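Local atomic coordinates of trehalose-6-phosphate phosphatase-related protein (Thermoplasma acidophilum, PDB entry 1U02), a protein that removes the phosphate from trehalose 6-phosphate in a magnesium-dependent hydrolysis, releasing free trehalose as the last step of its biosynthesis. Residues E50-F55 with I60-Y65; T45-E50 with Y109-A114; A174-D179 with E188-A193. All coordinates share one frame; numbering follows the deposited sequence.

Contacts 1 and 2 are neighbours, with centres about 9 Å apart. They share Glu50 and a water, and both use helix 49-55: contact 1 packs it against strand 61-64 of the large sheet, and contact 2 faces its N-terminal end toward the antiparallel sheet. Glu51 ties the two together, its OE1 meeting Lys111 NZ at 2.8 Å in a salt bridge. Contact 3, on the same large sheet, is centred about 19 Å from contact 1 and about 23 Å from contact 2. Contacts 2 and 3 reach the active site: Arg47 forms a salt bridge with Asp9, and Asp179 binds the magnesium ion. In contact 1 the Ile52 side chain stays about 10 Å from the ion.

Contact 1 (E50-F55 with I60-Y65); sequences EEISRF and INMICY
Ile52 and Met62, the latter a selenomethionine, carry this contact, their side chains sliding past each other in opposite directions. The selenium lies 3.8 Å from CB of Ile52, at the root of the branch rather than its tip. The Met62 chain runs straight out from the strand through chi2 and then bends at chi3 (80°), which lays CE beside Ile52, 3.9 Å from its CG2. The same methyl comes within 4.0 Å of Ser53 OG, a hydroxyl already hydrogen-bonded to Pro49 O and to Lys71 NZ. Two residues further along, on the same face of the strand, Cys64 SG adds a looser apolar touch, 4.5 Å from Ile52 CG1.

Toward the start of the helix the join becomes polar and indirect. Glu50 OE1 and Tyr65 OH are 4.0 Å apart, with the carboxylate and ring planes turned 37° from each other. Water 1, in the plane of the ring at its edge, bridges them: it donates to Glu50 OE1 at 2.6 Å and lies 2.7 Å from Tyr65 OH.

The axes of segments 50-55 and 61-64 run at 142°, closer to antiparallel than parallel, within the beta-alpha-beta unit of strand 40-44, helix 49-55 and strand 61-64. Ile52 also touches Ile43 of the first strand. Between these two segments there is no direct hydrogen bond; apolar packing and a water bridge make the join.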
ATOM      1  N   GLU A  50      -5.522  -4.407   9.042  1.00 13.53           N
ATOM      2  CA  GLU A  50      -5.321  -5.705   9.673  1.00 14.70           C
ATOM      3  C   GLU A  50      -4.002  -6.309   9.187  1.00 13.41           C
ATOM      4  O   GLU A  50      -3.287  -6.943   9.961  1.00 13.65           O
ATOM      5  CB  GLU A  50      -6.480  -6.664   9.358  1.00 17.01           C
ATOM      6  CG  GLU A  50      -7.826  -6.279   9.960  1.00 21.08           C
ATOM      7  CD  GLU A  50      -8.392  -4.999   9.370  1.00 23.14           C
ATOM      8  OE1 GLU A  50      -8.435  -4.887   8.129  1.00 19.39           O
ATOM      9  OE2 GLU A  50      -8.798  -4.107  10.147  1.00 27.19           O
ATOM     10  N   GLU A  51      -3.683  -6.117   7.908  1.00 12.03           N
ATOM     11  CA  GLU A  51      -2.439  -6.646   7.352  1.00 14.16           C
ATOM     12  C   GLU A  51      -1.205  -5.939   7.906  1.00 12.85           C
ATOM     13  O   GLU A  51      -0.290  -6.580   8.417  1.00 13.04           O
ATOM     14  CB  GLU A  51      -2.434  -6.534   5.823  1.00 11.82           C
ATOM     15  CG  GLU A  51      -3.266  -7.591   5.124  1.00 15.39           C
ATOM     16  CD  GLU A  51      -3.358  -7.361   3.625  1.00 16.79           C
ATOM     17  OE1 GLU A  51      -3.946  -6.337   3.224  1.00 16.99           O
ATOM     18  OE2 GLU A  51      -2.841  -8.201   2.850  1.00 17.82           O
ATOM     19  N   ILE A  52      -1.173  -4.616   7.808  1.00 14.84           N
ATOM     20  CA  ILE A  52      -0.014  -3.885   8.299  1.00 12.95           C
ATOM     21  C   ILE A  52       0.166  -4.084   9.798  1.00 13.45           C
ATOM     22  O   ILE A  52       1.295  -4.194  10.276  1.00 11.71           O
ATOM     23  CB  ILE A  52      -0.126  -2.380   7.993  1.00 14.15           C
ATOM     24  CG1 ILE A  52      -0.262  -2.174   6.485  1.00 15.31           C
ATOM     25  CG2 ILE A  52       1.132  -1.651   8.481  1.00 12.50           C
ATOM     26  CD1 ILE A  52       0.950  -2.659   5.690  1.00 16.13           C
ATOM     27  N   SER A  53      -0.949  -4.142  10.529  1.00 11.43           N
ATOM     28  CA  SER A  53      -0.910  -4.327  11.977  1.00 13.07           C
ATOM     29  C   SER A  53      -0.220  -5.629  12.374  1.00 14.12           C
ATOM     30  O   SER A  53       0.486  -5.672  13.380  1.00 13.10           O
ATOM     31  CB  SER A  53      -2.325  -4.275  12.566  1.00 12.78           C
ATOM     32  OG  SER A  53      -2.845  -2.953  12.486  1.00 12.71           O
ATOM     33  N   ARG A  54      -0.417  -6.694  11.603  1.00 13.37           N
ATOM     34  CA  ARG A  54       0.265  -7.934  11.943  1.00 14.25           C
ATOM     35  C   ARG A  54       1.650  -7.996  11.291  1.00 13.11           C
ATOM     36  O   ARG A  54       2.578  -8.563  11.871  1.00 12.29           O
ATOM     37  CB  ARG A  54      -0.572  -9.167  11.571  1.00 17.61           C
ATOM     38  CG  ARG A  54      -0.920  -9.358  10.113  1.00 23.21           C
ATOM     39  CD  ARG A  54      -1.741 -10.649   9.964  1.00 27.59           C
ATOM     40  NE  ARG A  54      -2.060 -10.967   8.574  1.00 30.84           N
ATOM     41  CZ  ARG A  54      -3.201 -10.646   7.971  1.00 31.92           C
ATOM     42  NH1 ARG A  54      -4.148  -9.995   8.632  1.00 32.43           N
ATOM     43  NH2 ARG A  54      -3.396 -10.983   6.704  1.00 33.92           N
ATOM     44  N   PHE A  55       1.799  -7.406  10.105  1.00 10.86           N
ATOM     45  CA  PHE A  55       3.102  -7.399   9.430  1.00 12.21           C
ATOM     46  C   PHE A  55       4.119  -6.572  10.208  1.00 11.48           C
ATOM     47  O   PHE A  55       5.272  -6.965  10.356  1.00 12.01           O
ATOM     48  CB  PHE A  55       3.024  -6.768   8.033  1.00  9.86           C
ATOM     49  CG  PHE A  55       2.390  -7.639   6.981  1.00 13.48           C
ATOM     50  CD1 PHE A  55       2.358  -9.029   7.103  1.00 11.78           C
ATOM     51  CD2 PHE A  55       1.877  -7.055   5.823  1.00 13.68           C
ATOM     52  CE1 PHE A  55       1.823  -9.826   6.078  1.00 16.00           C
ATOM     53  CE2 PHE A  55       1.343  -7.836   4.796  1.00 15.33           C
ATOM     54  CZ  PHE A  55       1.316  -9.223   4.922  1.00 15.53           C
ATOM     55  N   ILE A  60       2.594   2.961  15.184  1.00 21.27           N
ATOM     56  CA  ILE A  60       2.728   3.955  14.124  1.00 20.60           C
ATOM     57  C   ILE A  60       1.376   4.166  13.468  1.00 19.04           C
ATOM     58  O   ILE A  60       0.485   3.333  13.602  1.00 19.15           O
ATOM     59  CB  ILE A  60       3.735   3.522  13.017  1.00 21.81           C
ATOM     60  CG1 ILE A  60       3.636   2.017  12.759  1.00 22.21           C
ATOM     61  CG2 ILE A  60       5.149   3.928  13.402  1.00 25.33           C
ATOM     62  CD1 ILE A  60       2.404   1.590  12.038  1.00 21.68           C
ATOM     63  N   ASN A  61       1.232   5.285  12.765  1.00 16.93           N
ATOM     64  CA  ASN A  61      -0.008   5.588  12.069  1.00 16.61           C
ATOM     65  C   ASN A  61       0.031   4.986  10.673  1.00 15.99           C
ATOM     66  O   ASN A  61       1.100   4.665  10.150  1.00 14.49           O
ATOM     67  CB  ASN A  61      -0.219   7.102  11.976  1.00 19.80           C
ATOM     68  CG  ASN A  61      -0.522   7.729  13.325  1.00 21.98           C
ATOM     69  OD1 ASN A  61      -1.248   7.156  14.135  1.00 24.23           O
ATOM     70  ND2 ASN A  61       0.025   8.913  13.566  1.00 24.59           N
HETATM   71  N   MSE A  62      -1.135   4.831  10.062  1.00 14.46           N
HETATM   72  CA  MSE A  62      -1.168   4.265   8.733  1.00 16.01           C
HETATM   73  C   MSE A  62      -2.344   4.728   7.893  1.00 15.31           C
HETATM   74  O   MSE A  62      -3.437   4.990   8.400  1.00 16.30           O
HETATM   75  CB  MSE A  62      -1.152   2.732   8.818  1.00 18.07           C
HETATM   76  CG  MSE A  62      -2.254   2.138   9.677  1.00 21.55           C
HETATM   77 SE   MSE A  62      -2.070   0.214   9.970  1.00 30.77          SE
HETATM   78  CE  MSE A  62      -0.750   0.228  11.371  1.00 23.66           C
ATOM     79  N   ILE A  63      -2.078   4.858   6.601  1.00 12.46           N
ATOM     80  CA  ILE A  63      -3.079   5.234   5.621  1.00 13.16           C
ATOM     81  C   ILE A  63      -3.168   3.957   4.787  1.00 12.63           C
ATOM     82  O   ILE A  63      -2.222   3.612   4.081  1.00 12.51           O
ATOM     83  CB  ILE A  63      -2.600   6.420   4.741  1.00 14.39           C
ATOM     84  CG1 ILE A  63      -2.470   7.682   5.601  1.00 14.76           C
ATOM     85  CG2 ILE A  63      -3.590   6.673   3.610  1.00 14.76           C
ATOM     86  CD1 ILE A  63      -1.849   8.867   4.874  1.00 16.29           C
ATOM     87  N   CYS A  64      -4.289   3.245   4.896  1.00 12.02           N
ATOM     88  CA  CYS A  64      -4.470   1.983   4.174  1.00 11.45           C
ATOM     89  C   CYS A  64      -5.450   2.060   3.012  1.00 13.41           C
ATOM     90  O   CYS A  64      -6.163   3.051   2.858  1.00 13.03           O
ATOM     91  CB  CYS A  64      -4.924   0.900   5.156  1.00 11.43           C
ATOM     92  SG  CYS A  64      -3.744   0.636   6.510  1.00 13.38           S
ATOM     93  N   TYR A  65      -5.477   1.005   2.197  1.00 11.57           N
ATOM     94  CA  TYR A  65      -6.361   0.943   1.030  1.00 12.16           C
ATOM     95  C   TYR A  65      -6.176   2.185   0.155  1.00 14.10           C
ATOM     96  O   TYR A  65      -7.145   2.718  -0.396  1.00 11.94           O
ATOM     97  CB  TYR A  65      -7.831   0.862   1.463  1.00 12.45           C
ATOM     98  CG  TYR A  65      -8.222  -0.356   2.272  1.00 12.93           C
ATOM     99  CD1 TYR A  65      -8.173  -1.635   1.718  1.00 12.89           C
ATOM    100  CD2 TYR A  65      -8.701  -0.223   3.575  1.00 13.16           C
ATOM    101  CE1 TYR A  65      -8.595  -2.753   2.436  1.00 12.56           C
ATOM    102  CE2 TYR A  65      -9.128  -1.335   4.307  1.00 14.29           C
ATOM    103  CZ  TYR A  65      -9.076  -2.594   3.728  1.00 13.58           C
ATOM    104  OH  TYR A  65      -9.536  -3.682   4.428  1.00 11.20           O
TER
HETATM  105  O   HOH W   1     -10.172  -3.379   6.991  1.00 19.75           O

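Contact 2 (T45-E50 with Y109-A114); sequences TGRSPE and YRKNLA
The seam between the HAD-type core and the antiparallel sheet, beside the magnesium site, is where Lys111 of strand 107-111 meets Arg47. Lys111 has an extended chain beyond CG, which carries NZ across to within 4.0 Å of Arg47 CD. The two side chains cross obliquely, and both cationic ends are paired with the carboxylate of Glu51, NZ through OE1 and Arg47 NH1 through OE2. Water 2 ties the lysine to the main chain as well, accepting from NZ at 2.7 Å and donating to Gly46 O at 2.7 Å.

Nearer the helix, Ser48 CB packs 4.4 Å from Lys111 CB. Glu50 and Asn112 cross at about a right angle, OE1 to ND2 3.6 Å, and are joined by water: water 1 accepts from ND2 at 2.9 Å, and water 3 donates to OE1 (2.8 Å) and accepts from Asn112 N (3.0 Å).

Behind the seam, Thr45 OG1 accepts from Arg47 N in an ST turn, and Arg47 NE pairs with the carboxylate of Asp9 (OD2), whose backbone O is on the magnesium. Thr45 follows strand 40-44 directly, probably as the motif II threonine typical of capped HAD phosphatases, whose active sites lie where core and cap face each other; the antiparallel sheet is probably the cap.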
ATOM      1  N   THR A  45      -0.144   2.502   2.339  1.00 14.58           N
ATOM      2  CA  THR A  45      -0.199   1.283   1.551  1.00 13.25           C
ATOM      3  C   THR A  45      -1.579   0.982   0.977  1.00 14.23           C
ATOM      4  O   THR A  45      -2.566   1.639   1.313  1.00 12.14           O
ATOM      5  CB  THR A  45       0.217   0.120   2.471  1.00 12.59           C
ATOM      6  OG1 THR A  45       0.079  -1.136   1.800  1.00 14.51           O
ATOM      7  CG2 THR A  45      -0.666   0.128   3.724  1.00 11.71           C
ATOM      8  N   GLY A  46      -1.634  -0.024   0.112  1.00 13.74           N
ATOM      9  CA  GLY A  46      -2.900  -0.444  -0.460  1.00 13.21           C
ATOM     10  C   GLY A  46      -3.415  -1.588   0.402  1.00 13.88           C
ATOM     11  O   GLY A  46      -4.546  -2.051   0.247  1.00 12.95           O
ATOM     12  N   ARG A  47      -2.560  -2.049   1.313  1.00 12.71           N
ATOM     13  CA  ARG A  47      -2.902  -3.133   2.235  1.00 11.46           C
ATOM     14  C   ARG A  47      -3.939  -2.624   3.229  1.00 11.87           C
ATOM     15  O   ARG A  47      -4.167  -1.421   3.336  1.00 12.24           O
ATOM     16  CB  ARG A  47      -1.669  -3.575   3.027  1.00 11.44           C
ATOM     17  CG  ARG A  47      -0.515  -4.115   2.204  1.00 14.97           C
ATOM     18  CD  ARG A  47      -0.651  -5.604   1.933  1.00 14.56           C
ATOM     19  NE  ARG A  47       0.608  -6.145   1.433  1.00 14.81           N
ATOM     20  CZ  ARG A  47       0.893  -7.438   1.339  1.00 11.51           C
ATOM     21  NH1 ARG A  47       0.003  -8.347   1.711  1.00  9.60           N
ATOM     22  NH2 ARG A  47       2.079  -7.817   0.874  1.00 11.60           N
ATOM     23  N   SER A  48      -4.554  -3.550   3.960  1.00 10.23           N
ATOM     24  CA  SER A  48      -5.551  -3.211   4.968  1.00 10.31           C
ATOM     25  C   SER A  48      -4.846  -2.955   6.300  1.00 12.30           C
ATOM     26  O   SER A  48      -3.674  -3.287   6.471  1.00 11.49           O
ATOM     27  CB  SER A  48      -6.519  -4.378   5.158  1.00 11.01           C
ATOM     28  OG  SER A  48      -5.812  -5.525   5.622  1.00 11.42           O
ATOM     29  N   PRO A  49      -5.563  -2.359   7.265  1.00 13.64           N
ATOM     30  CA  PRO A  49      -4.976  -2.081   8.579  1.00 14.60           C
ATOM     31  C   PRO A  49      -4.683  -3.404   9.288  1.00 13.17           C
ATOM     32  O   PRO A  49      -3.721  -3.515  10.045  1.00 12.62           O
ATOM     33  CB  PRO A  49      -6.068  -1.291   9.302  1.00 14.13           C
ATOM     34  CG  PRO A  49      -6.896  -0.721   8.203  1.00 18.72           C
ATOM     35  CD  PRO A  49      -6.924  -1.808   7.166  1.00 15.59           C
ATOM     36  N   GLU A  50      -5.522  -4.407   9.042  1.00 13.53           N
ATOM     37  CA  GLU A  50      -5.321  -5.705   9.673  1.00 14.70           C
ATOM     38  C   GLU A  50      -4.002  -6.309   9.187  1.00 13.41           C
ATOM     39  O   GLU A  50      -3.287  -6.943   9.961  1.00 13.65           O
ATOM     40  CB  GLU A  50      -6.480  -6.664   9.358  1.00 17.01           C
ATOM     41  CG  GLU A  50      -7.826  -6.279   9.960  1.00 21.08           C
ATOM     42  CD  GLU A  50      -8.392  -4.999   9.370  1.00 23.14           C
ATOM     43  OE1 GLU A  50      -8.435  -4.887   8.129  1.00 19.39           O
ATOM     44  OE2 GLU A  50      -8.798  -4.107  10.147  1.00 27.19           O
ATOM     45  N   TYR A 109      -7.236 -12.686  -2.365  1.00 13.35           N
ATOM     46  CA  TYR A 109      -6.965 -12.166  -1.034  1.00 14.81           C
ATOM     47  C   TYR A 109      -8.102 -11.245  -0.626  1.00 15.97           C
ATOM     48  O   TYR A 109      -8.284 -10.169  -1.194  1.00 15.82           O
ATOM     49  CB  TYR A 109      -5.639 -11.413  -1.037  1.00 15.00           C
ATOM     50  CG  TYR A 109      -4.468 -12.300  -1.390  1.00 15.59           C
ATOM     51  CD1 TYR A 109      -3.741 -12.953  -0.398  1.00 16.31           C
ATOM     52  CD2 TYR A 109      -4.088 -12.486  -2.715  1.00 14.41           C
ATOM     53  CE1 TYR A 109      -2.653 -13.772  -0.719  1.00 15.84           C
ATOM     54  CE2 TYR A 109      -3.002 -13.301  -3.049  1.00 15.14           C
ATOM     55  CZ  TYR A 109      -2.290 -13.939  -2.047  1.00 15.22           C
ATOM     56  OH  TYR A 109      -1.212 -14.741  -2.376  1.00 14.18           O
ATOM     57  N   ARG A 110      -8.867 -11.692   0.362  1.00 16.06           N
ATOM     58  CA  ARG A 110     -10.008 -10.947   0.859  1.00 18.43           C
ATOM     59  C   ARG A 110      -9.633  -9.924   1.919  1.00 17.48           C
ATOM     60  O   ARG A 110      -8.846 -10.211   2.817  1.00 16.64           O
ATOM     61  CB  ARG A 110     -11.040 -11.917   1.438  1.00 20.14           C
ATOM     62  CG  ARG A 110     -12.243 -11.243   2.065  1.00 23.36           C
ATOM     63  CD  ARG A 110     -13.143 -12.272   2.722  1.00 26.82           C
ATOM     64  NE  ARG A 110     -14.407 -11.697   3.168  1.00 30.54           N
ATOM     65  CZ  ARG A 110     -15.417 -12.408   3.660  1.00 33.53           C
ATOM     66  NH1 ARG A 110     -15.310 -13.728   3.771  1.00 33.01           N
ATOM     67  NH2 ARG A 110     -16.535 -11.800   4.040  1.00 34.37           N
ATOM     68  N   LYS A 111     -10.207  -8.729   1.803  1.00 17.59           N
ATOM     69  CA  LYS A 111      -9.978  -7.656   2.766  1.00 14.52           C
ATOM     70  C   LYS A 111     -11.317  -6.944   2.949  1.00 12.67           C
ATOM     71  O   LYS A 111     -12.188  -7.039   2.088  1.00 11.44           O
ATOM     72  CB  LYS A 111      -8.909  -6.696   2.246  1.00 15.71           C
ATOM     73  CG  LYS A 111      -7.602  -7.424   1.975  1.00 18.70           C
ATOM     74  CD  LYS A 111      -6.563  -6.588   1.289  1.00 19.14           C
ATOM     75  CE  LYS A 111      -5.403  -7.489   0.876  1.00 19.06           C
ATOM     76  NZ  LYS A 111      -4.204  -6.736   0.464  1.00 17.47           N
ATOM     77  N   ASN A 112     -11.490  -6.236   4.059  1.00 12.23           N
ATOM     78  CA  ASN A 112     -12.758  -5.554   4.301  1.00 12.84           C
ATOM     79  C   ASN A 112     -13.153  -4.541   3.228  1.00 12.76           C
ATOM     80  O   ASN A 112     -14.341  -4.380   2.937  1.00 11.37           O
ATOM     81  CB  ASN A 112     -12.749  -4.868   5.669  1.00 14.59           C
ATOM     82  CG  ASN A 112     -12.651  -5.857   6.808  1.00 16.47           C
ATOM     83  OD1 ASN A 112     -13.202  -6.952   6.734  1.00 19.26           O
ATOM     84  ND2 ASN A 112     -11.962  -5.472   7.877  1.00 19.56           N
ATOM     85  N   LEU A 113     -12.176  -3.858   2.640  1.00 11.80           N
ATOM     86  CA  LEU A 113     -12.491  -2.867   1.613  1.00 12.52           C
ATOM     87  C   LEU A 113     -11.810  -3.114   0.273  1.00 12.34           C
ATOM     88  O   LEU A 113     -11.575  -2.182  -0.500  1.00 13.25           O
ATOM     89  CB  LEU A 113     -12.159  -1.456   2.113  1.00 11.07           C
ATOM     90  CG  LEU A 113     -13.060  -0.992   3.270  1.00 12.17           C
ATOM     91  CD1 LEU A 113     -12.580   0.348   3.823  1.00 11.88           C
ATOM     92  CD2 LEU A 113     -14.504  -0.892   2.774  1.00 13.43           C
ATOM     93  N   ALA A 114     -11.506  -4.373  -0.011  1.00 11.57           N
ATOM     94  CA  ALA A 114     -10.875  -4.711  -1.282  1.00 11.25           C
ATOM     95  C   ALA A 114     -10.728  -6.211  -1.431  1.00 11.32           C
ATOM     96  O   ALA A 114     -10.650  -6.939  -0.443  1.00 13.38           O
ATOM     97  CB  ALA A 114      -9.493  -4.048  -1.387  1.00 11.35           C
TER
HETATM   98  O   HOH W   2      -4.536  -4.472  -1.010  1.00 15.33           O
HETATM   99  O   HOH W   3      -9.442  -6.682   6.177  1.00 16.36           O
HETATM  100  O   HOH W   1     -10.172  -3.379   6.991  1.00 19.75           O

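Contact 3 (A174-D179 with E188-A193); sequences AIIAGD and EANDDA. With MG (magnesium ion), chain B.
Ile176 and Asn190 meet at about a right angle, the delta methyl of the isoleucine pushed against the asparagine, closest to its CB stem with the amide carbon just beyond. The distance from Ile176 CD1 to Asn190 CB is only 3.4 Å, a tight fit for two carbons. What brings the methyl there is the straight run of the isoleucine chain beyond CG1 (chi2 172°), which projects CD1 from the strand toward the loop. The methyl also lies 3.9 Å from Ala193 CB, so a single atom packs against both ends of the type I turn that runs from Asn190 to Ala193. That turn is closed by the bond from Ala193 N to Asn190 O, 2.9 Å long. Ala193 CB in addition comes up to the backbone of the strand, 3.4 Å from Ala174 O.

The amide of Asn190 is occupied elsewhere: ND2 donates to Ala186 O in the preceding helix, and OD1 accepts from Arg169 NH1. These two bonds fix the rotation of the amide while its CB takes the isoleucine.

At the far end of the same strand lies the metal. Asp179 OD1 binds the magnesium ion at 2.0 Å, and OD2 accepts a hydrogen bond from the metal-bound water 4 at 2.7 Å. Waters 5 and 6, with Asp7 OD2 and Asp9 O, complete the six ligands.

Strand 174-178 runs parallel to its neighbours 3-7 and 194-198 in the sheet, and helix 181-188 with this loop makes the crossover to strand 194-198. Ile176 faces Ile165 of helix 161-169, whereas Ile175 on the other face of the sheet touches Ile222 of helix 212-229.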
ATOM      1  N   ALA A 174       7.804  17.175   4.699  1.00 24.07           N
ATOM      2  CA  ALA A 174       7.675  15.732   4.813  1.00 23.03           C
ATOM      3  C   ALA A 174       8.549  14.961   3.843  1.00 21.87           C
ATOM      4  O   ALA A 174       9.067  15.505   2.864  1.00 21.73           O
ATOM      5  CB  ALA A 174       6.214  15.328   4.614  1.00 22.07           C
ATOM      6  N   ILE A 175       8.727  13.684   4.157  1.00 19.91           N
ATOM      7  CA  ILE A 175       9.482  12.767   3.323  1.00 18.09           C
ATOM      8  C   ILE A 175       8.436  11.775   2.835  1.00 17.55           C
ATOM      9  O   ILE A 175       7.576  11.343   3.610  1.00 18.40           O
ATOM     10  CB  ILE A 175      10.568  12.017   4.132  1.00 18.71           C
ATOM     11  CG1 ILE A 175      11.643  13.004   4.607  1.00 21.19           C
ATOM     12  CG2 ILE A 175      11.200  10.931   3.277  1.00 18.96           C
ATOM     13  CD1 ILE A 175      12.717  12.377   5.488  1.00 21.47           C
ATOM     14  N   ILE A 176       8.482  11.443   1.551  1.00 16.73           N
ATOM     15  CA  ILE A 176       7.536  10.494   0.976  1.00 17.81           C
ATOM     16  C   ILE A 176       8.309   9.518   0.101  1.00 17.41           C
ATOM     17  O   ILE A 176       8.990   9.925  -0.842  1.00 19.81           O
ATOM     18  CB  ILE A 176       6.455  11.219   0.134  1.00 17.12           C
ATOM     19  CG1 ILE A 176       5.723  12.249   1.003  1.00 17.22           C
ATOM     20  CG2 ILE A 176       5.462  10.206  -0.420  1.00 16.96           C
ATOM     21  CD1 ILE A 176       4.774  13.160   0.231  1.00 17.05           C
ATOM     22  N   ALA A 177       8.207   8.230   0.420  1.00 16.38           N
ATOM     23  CA  ALA A 177       8.917   7.188  -0.317  1.00 15.67           C
ATOM     24  C   ALA A 177       7.981   6.118  -0.872  1.00 15.50           C
ATOM     25  O   ALA A 177       7.060   5.669  -0.187  1.00 13.65           O
ATOM     26  CB  ALA A 177       9.955   6.546   0.589  1.00 13.86           C
ATOM     27  N   GLY A 178       8.231   5.708  -2.112  1.00 15.93           N
ATOM     28  CA  GLY A 178       7.400   4.696  -2.749  1.00 16.26           C
ATOM     29  C   GLY A 178       8.114   4.079  -3.936  1.00 17.93           C
ATOM     30  O   GLY A 178       9.139   4.605  -4.374  1.00 19.10           O
ATOM     31  N   ASP A 179       7.565   2.994  -4.479  1.00 17.33           N
ATOM     32  CA  ASP A 179       8.200   2.290  -5.594  1.00 18.64           C
ATOM     33  C   ASP A 179       7.443   2.164  -6.920  1.00 19.68           C
ATOM     34  O   ASP A 179       8.043   1.786  -7.926  1.00 21.37           O
ATOM     35  CB  ASP A 179       8.579   0.882  -5.147  1.00 17.24           C
ATOM     36  CG  ASP A 179       7.362   0.022  -4.875  1.00 17.98           C
ATOM     37  OD1 ASP A 179       6.527   0.422  -4.040  1.00 16.58           O
ATOM     38  OD2 ASP A 179       7.235  -1.047  -5.498  1.00 18.52           O
ATOM     39  N   GLU A 188       3.756  13.617  -7.226  1.00 27.74           N
ATOM     40  CA  GLU A 188       3.166  14.684  -8.031  1.00 29.83           C
ATOM     41  C   GLU A 188       2.211  15.552  -7.206  1.00 29.40           C
ATOM     42  O   GLU A 188       2.195  16.777  -7.350  1.00 28.63           O
ATOM     43  CB  GLU A 188       2.427  14.065  -9.228  1.00 32.83           C
ATOM     44  CG  GLU A 188       1.996  15.036 -10.325  1.00 38.54           C
ATOM     45  CD  GLU A 188       0.785  15.873  -9.948  1.00 41.88           C
ATOM     46  OE1 GLU A 188      -0.221  15.295  -9.475  1.00 42.98           O
ATOM     47  OE2 GLU A 188       0.834  17.110 -10.140  1.00 43.85           O
ATOM     48  N   ALA A 189       1.419  14.919  -6.340  1.00 27.13           N
ATOM     49  CA  ALA A 189       0.469  15.645  -5.499  1.00 26.38           C
ATOM     50  C   ALA A 189       1.128  16.256  -4.262  1.00 25.21           C
ATOM     51  O   ALA A 189       0.478  16.948  -3.478  1.00 25.04           O
ATOM     52  CB  ALA A 189      -0.668  14.716  -5.073  1.00 25.74           C
ATOM     53  N   ASN A 190       2.418  15.991  -4.094  1.00 25.16           N
ATOM     54  CA  ASN A 190       3.179  16.505  -2.956  1.00 26.30           C
ATOM     55  C   ASN A 190       4.597  16.832  -3.428  1.00 27.92           C
ATOM     56  O   ASN A 190       5.570  16.552  -2.728  1.00 25.38           O
ATOM     57  CB  ASN A 190       3.250  15.444  -1.847  1.00 24.48           C
ATOM     58  CG  ASN A 190       1.891  15.122  -1.251  1.00 22.74           C
ATOM     59  OD1 ASN A 190       1.388  15.848  -0.394  1.00 22.42           O
ATOM     60  ND2 ASN A 190       1.289  14.032  -1.709  1.00 22.46           N
ATOM     61  N   ASP A 191       4.708  17.437  -4.606  1.00 30.45           N
ATOM     62  CA  ASP A 191       6.016  17.752  -5.177  1.00 31.62           C
ATOM     63  C   ASP A 191       6.914  18.665  -4.345  1.00 30.98           C
ATOM     64  O   ASP A 191       8.111  18.770  -4.619  1.00 31.13           O
ATOM     65  CB  ASP A 191       5.850  18.330  -6.589  1.00 34.36           C
ATOM     66  CG  ASP A 191       5.193  19.697  -6.592  1.00 37.08           C
ATOM     67  OD1 ASP A 191       5.778  20.642  -6.025  1.00 40.94           O
ATOM     68  OD2 ASP A 191       4.093  19.829  -7.165  1.00 40.22           O
ATOM     69  N   ASP A 192       6.354  19.314  -3.329  1.00 29.94           N
ATOM     70  CA  ASP A 192       7.151  20.195  -2.487  1.00 30.33           C
ATOM     71  C   ASP A 192       7.809  19.414  -1.349  1.00 30.27           C
ATOM     72  O   ASP A 192       8.535  19.979  -0.533  1.00 30.40           O
ATOM     73  CB  ASP A 192       6.283  21.321  -1.911  1.00 31.68           C
ATOM     74  CG  ASP A 192       5.186  20.807  -0.994  1.00 32.97           C
ATOM     75  OD1 ASP A 192       4.339  20.013  -1.454  1.00 32.59           O
ATOM     76  OD2 ASP A 192       5.170  21.206   0.188  1.00 34.08           O
ATOM     77  N   ALA A 193       7.559  18.110  -1.300  1.00 28.12           N
ATOM     78  CA  ALA A 193       8.128  17.269  -0.254  1.00 26.31           C
ATOM     79  C   ALA A 193       9.388  16.555  -0.727  1.00 24.85           C
ATOM     80  O   ALA A 193       9.709  16.559  -1.916  1.00 24.30           O
ATOM     81  CB  ALA A 193       7.091  16.247   0.212  1.00 26.49           C
TER
HETATM   82 MG    MG B 240       4.894  -0.405  -3.180  1.00 17.96          MG
HETATM   83  O   HOH W   4       4.704  -1.741  -4.711  1.00 17.44           O
HETATM   84  O   HOH W   5       3.562   1.032  -3.979  1.00 15.23           O
HETATM   85  O   HOH W   6       3.184  -1.161  -2.248  1.00 20.72           O